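Long-range contacts in TrwG protein (Bartonella grahamii, PDB 4NHF), which is a VirB8-family component of the Trw type IV secretion system, represented here by its soluble domain and probably helping to assemble the membrane-spanning secretion machinery: residues Val43-Trp48 with Ile110-Leu115; Gln117-Phe122 with His139-Ile144; Tyr146-Ala151 with Leu163-Thr168. One frame throughout, in Å; residues are numbered along the deposited sequence.

Contact 1: residues Val43-Trp48 with Ile110-Leu115; sequences VVDRYW and IQLNGL
Arg46 reaches Ile110 and Leu112 through a side chain whose CG stands anti to its own carbonyl carbon (chi1 -77°) and whose chain then runs extended to NE. That shape carries the guanidinium off the helix to the strand, past the side chain of Ile110, which runs the opposite way. The main polar bond is from Arg46 NH1 to Ile110 O at 2.7 Å. The oxygen lies at the edge of the guanidinium, near its plane, and the N-H...O angle is 153°. A second, weak bond from Arg46 NE to the same Ile110 O measures 3.3 Å and is much more bent, so one guanidinium edge meets the carbonyl unevenly. One water extends the link: it accepts from Arg46 NH1 and from Leu112 N, both at 2.9 Å, and lies in the guanidinium plane. Leu112 packs over one face of the guanidinium, its CD1 4.0 Å from Arg46 NH2. The same CD1 is 4.0 Å from Asp45 OD2, so this methyl touches two neighbouring helix residues. Nearer the helix backbone, Ile110 CG2 meets Arg46 CG at 4.0 Å, and Ile110 CD1 approaches the carbonyl oxygen of Arg46. Outside the two segments, Arg46 NH2 forms a salt bridge with Glu42, while the carboxylate of Asp45 is bound by the hydroxyls of Tyr146 and Tyr148. The next helix residue, Tyr47, faces the second subunit, where its hydroxyl is hydrogen-bonded to that of Tyr47 of the other chain. With local axes 9.6 Å apart and 133° between their directions, the contact seats the long first helix against an outer strand of the antiparallel sheet, the helix-on-curved-sheet packing of the NTF2-like fold to which VirB8 domains belong.

Contact 2: residues Gln117-Phe122 with His139-Ile144; sequences QATVRF and HQIATI
Val120, Ala142 and Ile144 form the apolar centre, on the sheet face that also carries Ala118 and Phe122. Val120 CG2 meets Ile144 CD1 at 3.8 Å, and Val120 CB stands 4.2 Å from Ala142 CB. The Phe122 ring extends this patch: its CG lies between the backbone N and the carbonyl carbon (chi1 67°), which swings the ring across the neighbouring strand. There Gln140 CB sits over the ring face, 3.6 Å from the ring centroid of Phe122 and 21° off the normal, a CH-pi contact. CE1 of the ring also touches Ala142 CB. Leu49 and Val53 of helix 42-57 pack on Ile144 from this face.

Six backbone hydrogen bonds hold the strands, paired at Ala118 with Ile144, Val120 with Ala142 and Phe122 with Gln140. Among them, Ala142 N to Val120 O, at 2.8 Å, is nearly straight, with an N-H...O angle of 172°. CA-H...O contacts lie between these bonds, as from Thr119 CA to Ala142 O.

On the other face, Thr119 CG2 lies 3.4 Å from Ile141 CG2 in one of two Thr119 conformers, so the apparent tightness is doubtful. Ile141 CD1 lies alongside the extended aliphatic chain of Arg121, 3.3 Å from Arg121 CG. At the polar edge, Arg121 NE bonds to Gln111 and Gln140 NE2 to Ser172, tying both strands to their outer neighbours. The chemistry implies a two-sided hairpin: a mostly apolar face toward helix 42-57, with Gln140 at its end, and a more exposed face where Ile141 lies among Thr119, Thr143 and Arg121.

Contact 3: residues Tyr146-Ala151 with Leu163-Thr168; sequences YTYVGA and LGFQIT
Tyr148 and Phe165 meet in an edge-to-face pair, ring planes at 60° and centroids 5.3 Å apart. Phe165 has CG anti to its backbone N (chi1 -178°), which brings its CD1 over the Tyr148 face, 3.6 Å from Tyr148 CE2. The adjoining ring atom, Phe165 CE1, reaches Tyr146 CD2 at 3.9 Å. Tyr146 itself has CG between the backbone N and the carbonyl carbon (chi1 66°), and its ring crosses Phe165 obliquely. Leu163 runs beside Tyr148, its CB 3.8 Å from Tyr148 CD2. Trp48 packs on Phe165.

In the loop after Tyr148, Val149 CG2 touches Gln166 CG, which is on the face opposite the rings; the Gln166 chain bends back at chi2, and its NE2 donates to its own neighbour, Phe165 O, at 2.8 Å. Thr147 and Gln166 exchange two backbone bonds. Past them, Val149 N donates to Gly164 O at 2.7 Å and Gly150 N to Leu163 O. Gly164 has positive phi, and a CB there would strike Gly150 O, so the close passage of the two backbones depends on its lacking a side chain. This is an antiparallel strand pair whose backbone pairing continues into the loops that flank helix 155-160, at the edge of the NTF2-like sheet.

Overall arrangement
All three contacts involve one antiparallel sheet, in strand order 102-112, 117-127, 138-148, 165-174. Contact 2 joins the two inner strands, contact 3 joins 138-148 to the outer strand 165-174, and contact 1 sets helix 42-57 against the other outer strand. Centres of contacts 1 and 2 lie about 11 Å apart, bridged by Gln111 N to Thr119 O (2.8 Å). Contacts 1 and 3, about 13 Å apart, meet where Asp45 OD2 bonds Tyr146 OH at 2.6 Å. Contacts 2 and 3, about 18 Å apart, share strand 138-148 and touch through Ile144 CG2 and Ile167 CD1 at 3.5 Å. All lie away from the calcium-binding residues Asp60 and Asp62.

Contact 1: residues Val43-Trp48 with Ile110-Leu115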
loop_
_atom_site.group_PDB
_atom_site.type_symbol
_atom_site.label_atom_id
_atom_site.label_comp_id
_atom_site.label_asym_id
_atom_site.label_seq_id
_atom_site.Cartn_x
_atom_site.Cartn_y
_atom_site.Cartn_z
ATOM N N VAL A 43 12.880 6.216 -10.867
ATOM C CA VAL A 43 12.699 5.271 -9.755
ATOM C C VAL A 43 11.490 5.668 -8.886
ATOM O O VAL A 43 10.628 4.851 -8.524
ATOM C CB VAL A 43 14.019 5.165 -8.950
ATOM C CG1 VAL A 43 13.828 4.457 -7.673
ATOM C CG2 VAL A 43 15.048 4.408 -9.776
ATOM N N VAL A 44 11.400 6.950 -8.597
ATOM C CA VAL A 44 10.328 7.472 -7.799
ATOM C C VAL A 44 8.984 7.428 -8.604
ATOM O O VAL A 44 7.928 7.018 -8.041
ATOM C CB VAL A 44 10.659 8.886 -7.283
ATOM C CG1 VAL A 44 9.485 9.569 -6.616
ATOM C CG2 VAL A 44 11.892 8.880 -6.329
ATOM N N ASP A 45 9.010 7.796 -9.897
ATOM C CA ASP A 45 7.799 7.736 -10.717
ATOM C C ASP A 45 7.233 6.327 -10.779
ATOM O O ASP A 45 6.055 6.154 -10.630
ATOM C CB ASP A 45 8.005 8.209 -12.145
ATOM C CG ASP A 45 8.368 9.695 -12.257
ATOM O OD1 ASP A 45 8.222 10.494 -11.324
ATOM O OD2 ASP A 45 8.679 10.052 -13.373
ATOM N N ARG A 46 8.087 5.330 -11.006
ATOM C CA ARG A 46 7.671 3.965 -11.074
ATOM C C ARG A 46 7.026 3.517 -9.779
ATOM O O ARG A 46 5.998 2.815 -9.809
ATOM C CB ARG A 46 8.854 3.047 -11.446
ATOM C CG ARG A 46 9.216 3.076 -12.928
ATOM C CD ARG A 46 10.233 1.992 -13.345
ATOM N NE ARG A 46 10.076 1.864 -14.813
ATOM C CZ ARG A 46 10.758 2.593 -15.699
ATOM N NH1 ARG A 46 10.551 2.438 -17.005
ATOM N NH2 ARG A 46 11.716 3.452 -15.278
ATOM N N TYR A 47 7.619 3.880 -8.635
ATOM C CA TYR A 47 6.973 3.631 -7.353
ATOM C C TYR A 47 5.504 4.063 -7.314
ATOM O O TYR A 47 4.579 3.249 -7.035
ATOM C CB TYR A 47 7.747 4.265 -6.171
ATOM C CG TYR A 47 7.031 4.033 -4.880
ATOM C CD1 TYR A 47 7.087 2.786 -4.234
ATOM C CD2 TYR A 47 6.278 5.028 -4.312
ATOM C CE1 TYR A 47 6.385 2.564 -3.067
ATOM C CE2 TYR A 47 5.566 4.805 -3.144
ATOM C CZ TYR A 47 5.637 3.577 -2.520
ATOM O OH TYR A 47 4.957 3.374 -1.370
ATOM N N TRP A 48 5.277 5.333 -7.593
ATOM C CA TRP A 48 3.952 5.928 -7.473
ATOM C C TRP A 48 2.987 5.451 -8.559
ATOM O O TRP A 48 1.796 5.209 -8.295
ATOM C CB TRP A 48 4.067 7.463 -7.424
ATOM C CG TRP A 48 4.603 7.912 -6.144
ATOM C CD1 TRP A 48 5.854 8.424 -5.904
ATOM C CD2 TRP A 48 3.946 7.872 -4.894
ATOM N NE1 TRP A 48 6.013 8.676 -4.565
ATOM C CE2 TRP A 48 4.846 8.353 -3.929
ATOM C CE3 TRP A 48 2.694 7.434 -4.482
ATOM C CZ2 TRP A 48 4.518 8.427 -2.579
ATOM C CZ3 TRP A 48 2.355 7.549 -3.147
ATOM C CH2 TRP A 48 3.265 8.040 -2.217
ATOM N N ILE A 110 6.377 -0.967 -16.914
ATOM C CA ILE A 110 6.037 0.428 -16.776
ATOM C C ILE A 110 7.013 1.193 -17.672
ATOM O O ILE A 110 8.216 1.124 -17.463
ATOM C CB ILE A 110 6.186 0.928 -15.315
ATOM C CG1 ILE A 110 5.174 0.236 -14.385
ATOM C CG2 ILE A 110 6.020 2.423 -15.283
ATOM C CD1 ILE A 110 5.448 0.497 -12.892
ATOM N N GLN A 111 6.497 1.895 -18.658
ATOM C CA GLN A 111 7.337 2.738 -19.505
ATOM C C GLN A 111 7.042 4.187 -19.218
ATOM O O GLN A 111 5.897 4.567 -19.146
ATOM C CB GLN A 111 7.122 2.485 -21.009
ATOM C CG GLN A 111 7.406 1.076 -21.468
ATOM C CD GLN A 111 6.323 0.092 -21.023
ATOM O OE1 GLN A 111 5.111 0.332 -21.174
ATOM N NE2 GLN A 111 6.756 -1.024 -20.429
ATOM N N LEU A 112 8.091 5.002 -19.160
ATOM C CA LEU A 112 7.976 6.444 -19.023
ATOM C C LEU A 112 8.490 7.188 -20.254
ATOM O O LEU A 112 9.506 6.807 -20.815
ATOM C CB LEU A 112 8.875 6.891 -17.865
ATOM C CG LEU A 112 8.767 6.189 -16.516
ATOM C CD1 LEU A 112 9.688 6.908 -15.569
ATOM C CD2 LEU A 112 7.346 6.235 -16.055
ATOM N N ASN A 113 7.856 8.289 -20.631
ATOM C CA ASN A 113 8.503 9.200 -21.608
ATOM C C ASN A 113 9.213 10.421 -21.017
ATOM O O ASN A 113 9.633 11.295 -21.747
ATOM C CB ASN A 113 7.541 9.673 -22.670
ATOM C CG ASN A 113 6.681 10.821 -22.212
ATOM O OD1 ASN A 113 6.659 11.209 -21.012
ATOM N ND2 ASN A 113 5.930 11.387 -23.172
ATOM N N GLY A 114 9.343 10.494 -19.705
ATOM C CA GLY A 114 10.119 11.559 -19.074
ATOM C C GLY A 114 9.511 12.960 -19.122
ATOM O O GLY A 114 10.137 13.895 -18.589
ATOM N N LEU A 115 8.332 13.118 -19.753
ATOM C CA LEU A 115 7.617 14.385 -19.751
ATOM C C LEU A 115 6.235 14.329 -19.050
ATOM O O LEU A 115 5.360 15.121 -19.350
ATOM C CB LEU A 115 7.432 14.850 -21.185
ATOM C CG LEU A 115 8.695 15.039 -22.069
ATOM C CD1 LEU A 115 8.273 15.470 -23.460
ATOM C CD2 LEU A 115 9.711 16.030 -21.484
HETATM O O HOH W 1 10.613 3.605 -19.615
#

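Contact 2: residues Gln117-Phe122 with His139-Ile144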
loop_
_atom_site.group_PDB
_atom_site.type_symbol
_atom_site.label_atom_id
_atom_site.label_comp_id
_atom_site.label_asym_id
_atom_site.label_seq_id
_atom_site.Cartn_x
_atom_site.Cartn_y
_atom_site.Cartn_z
ATOM N N GLN A 117 4.313 11.416 -18.868
ATOM C CA GLN A 117 3.503 10.425 -19.528
ATOM C C GLN A 117 4.102 9.072 -19.282
ATOM O O GLN A 117 5.326 8.918 -19.270
ATOM C CB GLN A 117 3.384 10.659 -21.044
ATOM C CG GLN A 117 3.115 12.092 -21.462
ATOM C CD GLN A 117 1.792 12.584 -20.947
ATOM O OE1 GLN A 117 0.792 11.843 -20.961
ATOM N NE2 GLN A 117 1.760 13.854 -20.504
ATOM N N ALA A 118 3.222 8.096 -19.086
ATOM C CA ALA A 118 3.640 6.707 -18.865
ATOM C C ALA A 118 2.622 5.722 -19.423
ATOM O O ALA A 118 1.442 6.041 -19.587
ATOM C CB ALA A 118 3.804 6.417 -17.385
ATOM N N THR A 119 3.110 4.527 -19.706
ATOM C CA THR A 119 2.268 3.400 -20.041
ATOM C C THR A 119 2.522 2.322 -19.019
ATOM O O THR A 119 3.727 2.050 -18.703
ATOM C CB THR A 119 2.683 2.923 -21.432
ATOM O OG1 THR A 119 2.579 4.029 -22.306
ATOM C CG2 THR A 119 1.807 1.880 -21.922
ATOM N N VAL A 120 1.441 1.709 -18.496
ATOM C CA VAL A 120 1.586 0.585 -17.601
ATOM C C VAL A 120 0.871 -0.625 -18.199
ATOM O O VAL A 120 -0.324 -0.594 -18.414
ATOM C CB VAL A 120 1.045 0.855 -16.190
ATOM C CG1 VAL A 120 1.221 -0.365 -15.317
ATOM C CG2 VAL A 120 1.759 2.033 -15.537
ATOM N N ARG A 121 1.626 -1.683 -18.442
ATOM C CA ARG A 121 1.096 -2.948 -18.921
ATOM C C ARG A 121 0.791 -3.867 -17.715
ATOM O O ARG A 121 1.660 -4.147 -16.894
ATOM C CB ARG A 121 2.057 -3.558 -19.938
ATOM C CG ARG A 121 2.220 -2.586 -21.129
ATOM C CD ARG A 121 3.219 -2.923 -22.258
ATOM N NE ARG A 121 3.444 -1.715 -23.126
ATOM C CZ ARG A 121 2.878 -1.505 -24.298
ATOM N NH1 ARG A 121 2.155 -2.428 -24.885
ATOM N NH2 ARG A 121 3.110 -0.401 -24.946
ATOM N N PHE A 122 -0.453 -4.290 -17.582
ATOM C CA PHE A 122 -0.841 -5.095 -16.437
ATOM C C PHE A 122 -1.899 -6.127 -16.793
ATOM O O PHE A 122 -2.511 -6.035 -17.859
ATOM C CB PHE A 122 -1.289 -4.191 -15.285
ATOM C CG PHE A 122 -2.555 -3.426 -15.541
ATOM C CD1 PHE A 122 -2.530 -2.247 -16.225
ATOM C CD2 PHE A 122 -3.772 -3.909 -15.084
ATOM C CE1 PHE A 122 -3.668 -1.530 -16.444
ATOM C CE2 PHE A 122 -4.930 -3.198 -15.303
ATOM C CZ PHE A 122 -4.897 -2.009 -15.971
ATOM N N HIS A 139 -5.539 -8.706 -20.254
ATOM C CA HIS A 139 -4.369 -7.910 -20.537
ATOM C C HIS A 139 -4.808 -6.531 -20.879
ATOM O O HIS A 139 -5.586 -6.303 -21.806
ATOM C CB HIS A 139 -3.572 -8.518 -21.684
ATOM C CG HIS A 139 -3.213 -9.935 -21.435
ATOM N ND1 HIS A 139 -4.000 -10.981 -21.862
ATOM C CD2 HIS A 139 -2.206 -10.483 -20.729
ATOM C CE1 HIS A 139 -3.463 -12.120 -21.474
ATOM N NE2 HIS A 139 -2.383 -11.845 -20.771
ATOM N N GLN A 140 -4.286 -5.617 -20.093
ATOM C CA GLN A 140 -4.673 -4.239 -20.114
ATOM C C GLN A 140 -3.446 -3.387 -20.255
ATOM O O GLN A 140 -2.318 -3.774 -19.879
ATOM C CB GLN A 140 -5.351 -3.839 -18.788
ATOM C CG GLN A 140 -6.676 -4.462 -18.454
ATOM C CD GLN A 140 -7.693 -4.237 -19.523
ATOM O OE1 GLN A 140 -8.146 -5.211 -20.141
ATOM N NE2 GLN A 140 -8.069 -2.961 -19.778
ATOM N N ILE A 141 -3.693 -2.189 -20.741
ATOM C CA ILE A 141 -2.674 -1.123 -20.831
ATOM C C ILE A 141 -3.271 0.120 -20.252
ATOM O O ILE A 141 -4.315 0.546 -20.726
ATOM C CB ILE A 141 -2.333 -0.723 -22.258
ATOM C CG1 ILE A 141 -1.974 -1.909 -23.108
ATOM C CG2 ILE A 141 -1.165 0.297 -22.307
ATOM C CD1 ILE A 141 -0.721 -2.563 -22.629
ATOM N N ALA A 142 -2.608 0.730 -19.261
ATOM C CA ALA A 142 -3.018 2.025 -18.716
ATOM C C ALA A 142 -2.132 3.113 -19.369
ATOM O O ALA A 142 -0.891 2.983 -19.350
ATOM C CB ALA A 142 -2.851 2.068 -17.204
ATOM N N THR A 143 -2.763 4.128 -19.961
ATOM C CA THR A 143 -2.083 5.315 -20.537
ATOM C C THR A 143 -2.294 6.455 -19.545
ATOM O O THR A 143 -3.425 6.807 -19.216
ATOM C CB THR A 143 -2.655 5.624 -21.920
ATOM O OG1 THR A 143 -2.558 4.437 -22.757
ATOM C CG2 THR A 143 -1.932 6.783 -22.564
ATOM N N ILE A 144 -1.200 6.968 -18.992
ATOM C CA ILE A 144 -1.240 7.826 -17.809
ATOM C C ILE A 144 -0.504 9.154 -18.044
ATOM O O ILE A 144 0.577 9.211 -18.651
ATOM C CB ILE A 144 -0.630 7.077 -16.626
ATOM C CG1 ILE A 144 -1.270 5.669 -16.520
ATOM C CG2 ILE A 144 -0.767 7.857 -15.309
ATOM C CD1 ILE A 144 -0.784 4.881 -15.310
#

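Contact 3: residues Tyr146-Ala151 with Leu163-Thr168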
loop_
_atom_site.group_PDB
_atom_site.type_symbol
_atom_site.label_atom_id
_atom_site.label_comp_id
_atom_site.label_asym_id
_atom_site.label_seq_id
_atom_site.Cartn_x
_atom_site.Cartn_y
_atom_site.Cartn_z
ATOM N N TYR A 146 0.864 12.274 -15.493
ATOM C CA TYR A 146 1.060 12.518 -14.097
ATOM C C TYR A 146 2.011 13.659 -13.827
ATOM O O TYR A 146 2.785 14.076 -14.686
ATOM C CB TYR A 146 1.604 11.284 -13.401
ATOM C CG TYR A 146 3.015 10.909 -13.864
ATOM C CD1 TYR A 146 3.199 10.216 -15.062
ATOM C CD2 TYR A 146 4.165 11.351 -13.168
ATOM C CE1 TYR A 146 4.475 9.853 -15.506
ATOM C CE2 TYR A 146 5.452 10.975 -13.583
ATOM C CZ TYR A 146 5.602 10.241 -14.769
ATOM O OH TYR A 146 6.850 9.894 -15.208
ATOM N N THR A 147 1.920 14.174 -12.604
ATOM C CA THR A 147 2.841 15.217 -12.125
ATOM C C THR A 147 2.928 15.112 -10.607
ATOM O O THR A 147 2.360 14.179 -10.012
ATOM C CB THR A 147 2.388 16.599 -12.578
ATOM O OG1 THR A 147 3.486 17.510 -12.395
ATOM C CG2 THR A 147 1.160 17.065 -11.781
ATOM N N TYR A 148 3.682 15.985 -9.964
ATOM C CA TYR A 148 3.655 16.121 -8.529
ATOM C C TYR A 148 3.457 17.541 -8.150
ATOM O O TYR A 148 4.161 18.469 -8.722
ATOM C CB TYR A 148 4.941 15.640 -7.906
ATOM C CG TYR A 148 5.403 14.252 -8.238
ATOM C CD1 TYR A 148 5.949 13.961 -9.479
ATOM C CD2 TYR A 148 5.345 13.254 -7.272
ATOM C CE1 TYR A 148 6.450 12.709 -9.754
ATOM C CE2 TYR A 148 5.831 11.998 -7.523
ATOM C CZ TYR A 148 6.361 11.712 -8.759
ATOM O OH TYR A 148 6.851 10.447 -9.004
ATOM N N VAL A 149 2.547 17.796 -7.216
ATOM C CA VAL A 149 2.159 19.188 -6.884
ATOM C C VAL A 149 2.574 19.760 -5.526
ATOM O O VAL A 149 2.320 20.922 -5.266
ATOM C CB VAL A 149 0.651 19.426 -7.069
ATOM C CG1 VAL A 149 0.328 19.156 -8.529
ATOM C CG2 VAL A 149 -0.193 18.496 -6.148
ATOM N N GLY A 150 3.267 18.969 -4.711
ATOM C CA GLY A 150 3.651 19.355 -3.355
ATOM C C GLY A 150 2.738 18.711 -2.313
ATOM O O GLY A 150 1.626 18.242 -2.593
ATOM N N ALA A 151 3.218 18.677 -1.090
ATOM C CA ALA A 151 2.517 17.935 -0.047
ATOM C C ALA A 151 1.156 18.567 0.212
ATOM O O ALA A 151 1.065 19.759 0.272
ATOM C CB ALA A 151 3.325 17.964 1.211
ATOM N N LEU A 163 4.502 13.727 -1.528
ATOM C CA LEU A 163 4.964 14.598 -2.617
ATOM C C LEU A 163 3.880 15.315 -3.450
ATOM O O LEU A 163 4.215 16.078 -4.377
ATOM C CB LEU A 163 5.814 13.743 -3.572
ATOM C CG LEU A 163 6.935 12.899 -2.926
ATOM C CD1 LEU A 163 7.693 12.085 -3.973
ATOM C CD2 LEU A 163 7.904 13.783 -2.140
ATOM N N GLY A 164 2.612 15.052 -3.150
ATOM C CA GLY A 164 1.463 15.434 -3.981
ATOM C C GLY A 164 1.490 14.862 -5.402
ATOM O O GLY A 164 1.247 15.578 -6.387
ATOM N N PHE A 165 1.816 13.583 -5.502
ATOM C CA PHE A 165 1.646 12.847 -6.745
ATOM C C PHE A 165 0.206 13.024 -7.197
ATOM O O PHE A 165 -0.742 12.888 -6.358
ATOM C CB PHE A 165 1.946 11.373 -6.518
ATOM C CG PHE A 165 1.855 10.518 -7.760
ATOM C CD1 PHE A 165 2.787 10.644 -8.787
ATOM C CD2 PHE A 165 0.843 9.571 -7.899
ATOM C CE1 PHE A 165 2.738 9.831 -9.907
ATOM C CE2 PHE A 165 0.796 8.747 -9.028
ATOM C CZ PHE A 165 1.739 8.881 -10.019
ATOM N N GLN A 166 0.026 13.262 -8.505
ATOM C CA GLN A 166 -1.283 13.438 -9.091
ATOM C C GLN A 166 -1.353 12.845 -10.491
ATOM O O GLN A 166 -0.603 13.200 -11.371
ATOM C CB GLN A 166 -1.713 14.881 -9.188
ATOM C CG GLN A 166 -1.830 15.592 -7.869
ATOM C CD GLN A 166 -3.164 15.324 -7.200
ATOM O OE1 GLN A 166 -4.115 16.117 -7.369
ATOM N NE2 GLN A 166 -3.246 14.228 -6.427
ATOM N N ILE A 167 -2.268 11.920 -10.666
ATOM C CA ILE A 167 -2.597 11.380 -11.981
ATOM C C ILE A 167 -3.504 12.427 -12.634
ATOM O O ILE A 167 -4.580 12.718 -12.103
ATOM C CB ILE A 167 -3.343 10.054 -11.814
ATOM C CG1 ILE A 167 -2.471 9.042 -11.062
ATOM C CG2 ILE A 167 -3.827 9.500 -13.161
ATOM C CD1 ILE A 167 -1.344 8.481 -11.883
ATOM N N THR A 168 -3.086 12.990 -13.752
ATOM C CA THR A 168 -3.898 13.992 -14.455
ATOM C C THR A 168 -4.718 13.457 -15.607
ATOM O O THR A 168 -5.609 14.144 -16.089
ATOM C CB THR A 168 -2.982 15.115 -14.968
ATOM O OG1 THR A 168 -1.918 14.515 -15.732
ATOM C CG2 THR A 168 -2.402 15.811 -13.759
#